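Local atomic coordinates of putative surface-anchored fimbrial subunit (Corynebacterium diphtheriae, PDB entry 3HTL), a protein that probably forms the backbone shaft of surface pili as the major pilin SpaA, its covalently joined copies repeating along the fibre, and binds calcium. Residues E3-A8 against W131-H136; S233-G238 against S278-Q283. One frame throughout, in Å; residues are numbered along the deposited sequence.

Contact 1 (E3-A8 against W131-H136); sequences ERTSIA and WLQDVH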
loop_
_atom_site.group_PDB
_atom_site.type_symbol
_atom_site.label_atom_id
_atom_site.label_comp_id
_atom_site.label_asym_id
_atom_site.label_seq_id
_atom_site.Cartn_x
_atom_site.Cartn_y
_atom_site.Cartn_z
ATOM N N GLU A 3 33.169 36.733 0.082
ATOM C CA GLU A 3 33.129 35.647 -0.947
ATOM C C GLU A 3 31.947 34.715 -0.658
ATOM O O GLU A 3 31.767 34.246 0.471
ATOM C CB GLU A 3 34.444 34.855 -0.952
ATOM C CG GLU A 3 35.585 35.495 -1.753
ATOM C CD GLU A 3 35.599 35.099 -3.230
ATOM O OE1 GLU A 3 34.634 34.459 -3.707
ATOM O OE2 GLU A 3 36.587 35.442 -3.920
ATOM N N ARG A 4 31.145 34.446 -1.683
ATOM C CA ARG A 4 29.976 33.582 -1.528
ATOM C C ARG A 4 30.418 32.123 -1.607
ATOM O O ARG A 4 31.362 31.790 -2.315
ATOM C CB ARG A 4 28.924 33.894 -2.604
ATOM C CG ARG A 4 28.549 35.395 -2.698
ATOM C CD ARG A 4 28.095 35.998 -1.344
ATOM N NE ARG A 4 26.804 35.474 -0.898
ATOM C CZ ARG A 4 26.211 35.778 0.262
ATOM N NH1 ARG A 4 26.790 36.601 1.128
ATOM N NH2 ARG A 4 25.027 35.252 0.562
ATOM N N THR A 5 29.744 31.260 -0.857
ATOM C CA THR A 5 30.079 29.849 -0.840
ATOM C C THR A 5 28.887 29.051 -1.383
ATOM O O THR A 5 27.811 29.597 -1.621
ATOM C CB THR A 5 30.460 29.393 0.575
ATOM O OG1 THR A 5 29.335 29.557 1.462
ATOM C CG2 THR A 5 31.661 30.212 1.114
ATOM N N SER A 6 29.109 27.766 -1.620
ATOM C CA SER A 6 28.012 26.860 -1.986
ATOM C C SER A 6 28.245 25.488 -1.374
ATOM O O SER A 6 29.377 25.104 -1.130
ATOM C CB SER A 6 27.818 26.813 -3.502
ATOM O OG SER A 6 28.841 26.099 -4.186
ATOM N N ILE A 7 27.155 24.774 -1.070
ATOM C CA ILE A 7 27.232 23.395 -0.586
ATOM C C ILE A 7 26.419 22.539 -1.562
ATOM O O ILE A 7 25.224 22.753 -1.712
ATOM C CB ILE A 7 26.707 23.259 0.854
ATOM C CG1 ILE A 7 27.697 23.892 1.856
ATOM C CG2 ILE A 7 26.473 21.788 1.232
ATOM C CD1 ILE A 7 27.066 24.158 3.221
ATOM N N ALA A 8 27.098 21.642 -2.274
ATOM C CA ALA A 8 26.444 20.652 -3.151
ATOM C C ALA A 8 26.316 19.316 -2.435
ATOM O O ALA A 8 27.336 18.690 -2.061
ATOM C CB ALA A 8 27.243 20.502 -4.457
ATOM N N TRP A 131 41.421 28.384 -1.128
ATOM C CA TRP A 131 40.138 28.119 -0.502
ATOM C C TRP A 131 39.216 27.383 -1.453
ATOM O O TRP A 131 39.305 27.519 -2.654
ATOM C CB TRP A 131 39.499 29.437 -0.040
ATOM C CG TRP A 131 40.205 30.049 1.123
ATOM C CD1 TRP A 131 41.167 31.025 1.085
ATOM C CD2 TRP A 131 40.005 29.737 2.507
ATOM N NE1 TRP A 131 41.566 31.336 2.367
ATOM C CE2 TRP A 131 40.877 30.561 3.255
ATOM C CE3 TRP A 131 39.183 28.832 3.187
ATOM C CZ2 TRP A 131 40.941 30.513 4.650
ATOM C CZ3 TRP A 131 39.238 28.790 4.570
ATOM C CH2 TRP A 131 40.121 29.626 5.288
ATOM N N LEU A 132 38.337 26.577 -0.890
ATOM C CA LEU A 132 37.304 25.883 -1.660
ATOM C C LEU A 132 36.000 26.583 -1.265
ATOM O O LEU A 132 35.549 26.447 -0.128
ATOM C CB LEU A 132 37.288 24.419 -1.252
ATOM C CG LEU A 132 36.982 23.306 -2.235
ATOM C CD1 LEU A 132 38.146 23.106 -3.217
ATOM C CD2 LEU A 132 36.755 22.059 -1.382
ATOM N N GLN A 133 35.432 27.364 -2.180
ATOM C CA GLN A 133 34.184 28.085 -1.897
ATOM C C GLN A 133 32.987 27.190 -2.218
ATOM O O GLN A 133 31.959 27.288 -1.570
ATOM C CB GLN A 133 34.082 29.381 -2.712
ATOM C CG GLN A 133 35.281 30.354 -2.555
ATOM C CD GLN A 133 35.438 30.889 -1.136
ATOM O OE1 GLN A 133 36.551 31.200 -0.683
ATOM N NE2 GLN A 133 34.326 31.012 -0.430
ATOM N N ASP A 134 33.140 26.327 -3.223
ATOM C CA ASP A 134 32.095 25.373 -3.595
ATOM C C ASP A 134 32.413 23.983 -3.024
ATOM O O ASP A 134 33.301 23.266 -3.529
ATOM C CB ASP A 134 31.950 25.357 -5.107
ATOM C CG ASP A 134 31.604 26.729 -5.671
ATOM O OD1 ASP A 134 30.725 27.436 -5.098
ATOM O OD2 ASP A 134 32.212 27.105 -6.702
ATOM N N VAL A 135 31.688 23.621 -1.964
ATOM C CA VAL A 135 31.972 22.435 -1.171
ATOM C C VAL A 135 31.007 21.355 -1.641
ATOM O O VAL A 135 29.885 21.669 -2.058
ATOM C CB VAL A 135 31.824 22.728 0.378
ATOM C CG1 VAL A 135 31.752 21.472 1.199
ATOM C CG2 VAL A 135 32.994 23.592 0.861
ATOM N N HIS A 136 31.493 20.116 -1.614
ATOM C CA HIS A 136 30.696 18.916 -1.925
ATOM C C HIS A 136 30.661 17.937 -0.737
ATOM O O HIS A 136 31.712 17.625 -0.119
ATOM C CB HIS A 136 31.274 18.206 -3.153
ATOM C CG HIS A 136 31.267 19.036 -4.393
ATOM N ND1 HIS A 136 30.250 18.981 -5.318
ATOM C CD2 HIS A 136 32.125 19.984 -4.834
ATOM C CE1 HIS A 136 30.495 19.838 -6.290
ATOM N NE2 HIS A 136 31.630 20.456 -6.021
HETATM O O HOH W 1 34.263 32.906 1.664
HETATM O O HOH W 2 30.263 30.208 -4.455
HETATM O O HOH W 3 29.176 23.426 -4.198
#

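Contact 2 (S233-G238 against S278-Q283); sequences SVQLAG and SNPTAQ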
loop_
_atom_site.group_PDB
_atom_site.type_symbol
_atom_site.label_atom_id
_atom_site.label_comp_id
_atom_site.label_asym_id
_atom_site.label_seq_id
_atom_site.Cartn_x
_atom_site.Cartn_y
_atom_site.Cartn_z
ATOM N N SER A 233 -2.747 0.454 10.820
ATOM C CA SER A 233 -1.355 0.808 11.078
ATOM C C SER A 233 -0.682 -0.192 12.029
ATOM O O SER A 233 -1.238 -0.526 13.089
ATOM C CB SER A 233 -1.324 2.173 11.735
ATOM O OG SER A 233 0.004 2.646 11.876
ATOM N N VAL A 234 0.502 -0.661 11.643
ATOM C CA VAL A 234 1.346 -1.508 12.522
ATOM C C VAL A 234 2.688 -0.801 12.702
ATOM O O VAL A 234 3.346 -0.490 11.721
ATOM C CB VAL A 234 1.545 -2.888 11.930
ATOM C CG1 VAL A 234 2.577 -3.675 12.736
ATOM C CG2 VAL A 234 0.204 -3.629 11.818
ATOM N N GLN A 235 3.078 -0.499 13.953
ATOM C CA GLN A 235 4.285 0.257 14.223
ATOM C C GLN A 235 5.172 -0.527 15.176
ATOM O O GLN A 235 4.681 -1.087 16.170
ATOM C CB GLN A 235 4.025 1.591 14.925
ATOM C CG GLN A 235 3.314 2.629 14.167
ATOM C CD GLN A 235 3.658 4.015 14.654
ATOM O OE1 GLN A 235 4.034 4.228 15.830
ATOM N NE2 GLN A 235 3.563 4.968 13.752
ATOM N N LEU A 236 6.458 -0.566 14.862
ATOM C CA LEU A 236 7.427 -1.234 15.719
ATOM C C LEU A 236 8.066 -0.231 16.667
ATOM O O LEU A 236 8.552 0.793 16.240
ATOM C CB LEU A 236 8.506 -1.916 14.882
ATOM C CG LEU A 236 8.215 -3.313 14.363
ATOM C CD1 LEU A 236 6.853 -3.422 13.844
ATOM C CD2 LEU A 236 9.248 -3.742 13.294
ATOM N N ALA A 237 8.105 -0.569 17.950
ATOM C CA ALA A 237 8.805 0.267 18.938
ATOM C C ALA A 237 9.570 -0.624 19.940
ATOM O O ALA A 237 9.723 -1.824 19.711
ATOM C CB ALA A 237 7.811 1.165 19.647
ATOM N N GLY A 238 10.049 -0.042 21.042
ATOM C CA GLY A 238 10.665 -0.839 22.123
ATOM C C GLY A 238 11.906 -1.594 21.668
ATOM O O GLY A 238 12.650 -1.111 20.802
ATOM N N SER A 278 9.727 5.315 10.062
ATOM C CA SER A 278 9.494 6.378 11.045
ATOM C C SER A 278 8.191 6.056 11.747
ATOM O O SER A 278 7.375 5.315 11.215
ATOM C CB SER A 278 9.393 7.742 10.387
ATOM O OG SER A 278 9.315 8.765 11.394
ATOM N N ASN A 279 7.996 6.612 12.941
ATOM C CA ASN A 279 6.829 6.309 13.749
ATOM C C ASN A 279 6.133 7.636 14.028
ATOM O O ASN A 279 6.395 8.262 15.059
ATOM C CB ASN A 279 7.225 5.615 15.072
ATOM C CG ASN A 279 7.569 4.136 14.903
ATOM O OD1 ASN A 279 7.361 3.539 13.840
ATOM N ND2 ASN A 279 8.096 3.527 15.973
ATOM N N PRO A 280 5.268 8.086 13.096
ATOM C CA PRO A 280 4.642 9.397 13.268
ATOM C C PRO A 280 3.805 9.476 14.527
ATOM O O PRO A 280 3.134 8.519 14.885
ATOM C CB PRO A 280 3.733 9.529 12.044
ATOM C CG PRO A 280 4.251 8.509 11.061
ATOM C CD PRO A 280 4.777 7.398 11.890
ATOM N N THR A 281 3.856 10.635 15.162
ATOM C CA THR A 281 3.037 10.948 16.335
ATOM C C THR A 281 1.573 11.241 15.954
ATOM O O THR A 281 0.667 10.971 16.744
ATOM C CB THR A 281 3.636 12.166 17.091
ATOM O OG1 THR A 281 3.778 13.285 16.202
ATOM C CG2 THR A 281 5.004 11.827 17.680
ATOM N N ALA A 282 1.358 11.815 14.761
ATOM C CA ALA A 282 0.022 12.066 14.204
ATOM C C ALA A 282 -0.440 10.833 13.412
ATOM O O ALA A 282 0.388 10.090 12.899
ATOM C CB ALA A 282 0.056 13.310 13.285
ATOM N N GLN A 283 -1.747 10.607 13.310
ATOM C CA GLN A 283 -2.238 9.424 12.595
ATOM C C GLN A 283 -1.953 9.601 11.096
ATOM O O GLN A 283 -2.461 10.524 10.454
ATOM C CB GLN A 283 -3.709 9.168 12.889
ATOM C CG GLN A 283 -3.902 8.486 14.250
ATOM C CD GLN A 283 -5.349 8.392 14.663
ATOM O OE1 GLN A 283 -6.154 9.238 14.300
ATOM N NE2 GLN A 283 -5.686 7.367 15.437
#

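Contact 1 (E3-A8 against W131-H136)
S6, I7 and A8 run parallel to D134, V135 and H136, the strand axes 4.7 Å apart and inclined by 19°, and three main-chain hydrogen bonds join the two segments. S6 N reaches Q133 O, V135 N answers to S6 O, and A8 N meets V135 O in a nearly straight bond of 2.8 Å (178° at the hydrogen). S6 thus uses both its N-H and its C=O, as does V135, the alternation expected of parallel strands. At the A8-H136 end of the ladder, H136 CA makes a C-H...O contact with A8 O.

This parallel pairing of the first strand with the last, residues 131-143, closes the N-terminal pilin domain, in a sheet whose other strand pairs are all antiparallel; strand 88-94 flanks residues 5-13 on their other edge, where T5 and I7 bond to L94 and F91.

Among the side chains, S6 OG gives a very short hydrogen bond of 2.5 Å to D134 OD1, a length to be taken with caution. The register puts S6 and D134 on the same face, and with OG between the backbone N and the carbonyl carbon (chi1 73°) the hydroxyl turns across to the carboxylate. One water donates to R4 O and D134 OD1, another to S6 OG and V135 O. The Q133 chain, bent at chi2, crosses T5 at about a right angle, with NE2 3.2 Å from T5 CG2; a third water links NE2 to E3 O. A8 CB lies 3.5 Å from H136 ND1; that nitrogen is hydrogen-bonded to H10 NE2, and the two imidazole rings meet nearly parallel.

Contact 2 (S233-G238 against S278-Q283)
N279 and Q235 stack their side-chain amides, the two planes only 23° apart, as the chains slide past each other in opposite directions. Q235 OE1 rests 3.6 Å from N279 CB, while Q235 NE2 reaches over the backbone to P280 CD at 3.3 Å, so one amide touches two successive residues of the loop. With CG beside its backbone N (chi1 -77°), N279 directs ND2 to L236 O at 2.8 Å. The bond is fairly straight at 166°; the oxygen lies close to the plane of the asparagine amide, but the donor stands above the carbonyl plane. The other end of this amide is held too, since OD1 accepts from F187 N, and the two bonds fix its rotation.

Packing is close at this one spot and slackens quickly around it. A237 offers only CB, 4.4 Å from N279 ND2, and beyond P280 the loop is exposed and draws away from 233-238, Q283 lying instead against strand 219-226. N279 thus bridges two neighbours of one sheet: the end of strand 229-236, through L236, and the start of its antiparallel partner, strand 188-192, beside F187, while P280 lies against T188 of that partner.

Starting at the N terminus, the chain enters contact 1 at once, and the contact closes only after more than 120 residues, when strand 131-143 returns beside residues 5-8 and completes the N-terminal domain's sheet. The chain then enters the middle domain at strand 148-152, and the loop to strand 166-174 carries the calcium-binding residues D153, D155, Q158, G160 and E165. There contact 2 closes a shorter excursion of about 40 residues, pinning the loop that follows strand 268-276 to the end of strand 229-236. The two contacts neither nest nor cross: they follow in series, centres 39 Å apart. The first ties together strands within a sheet, the second a loop to a strand end.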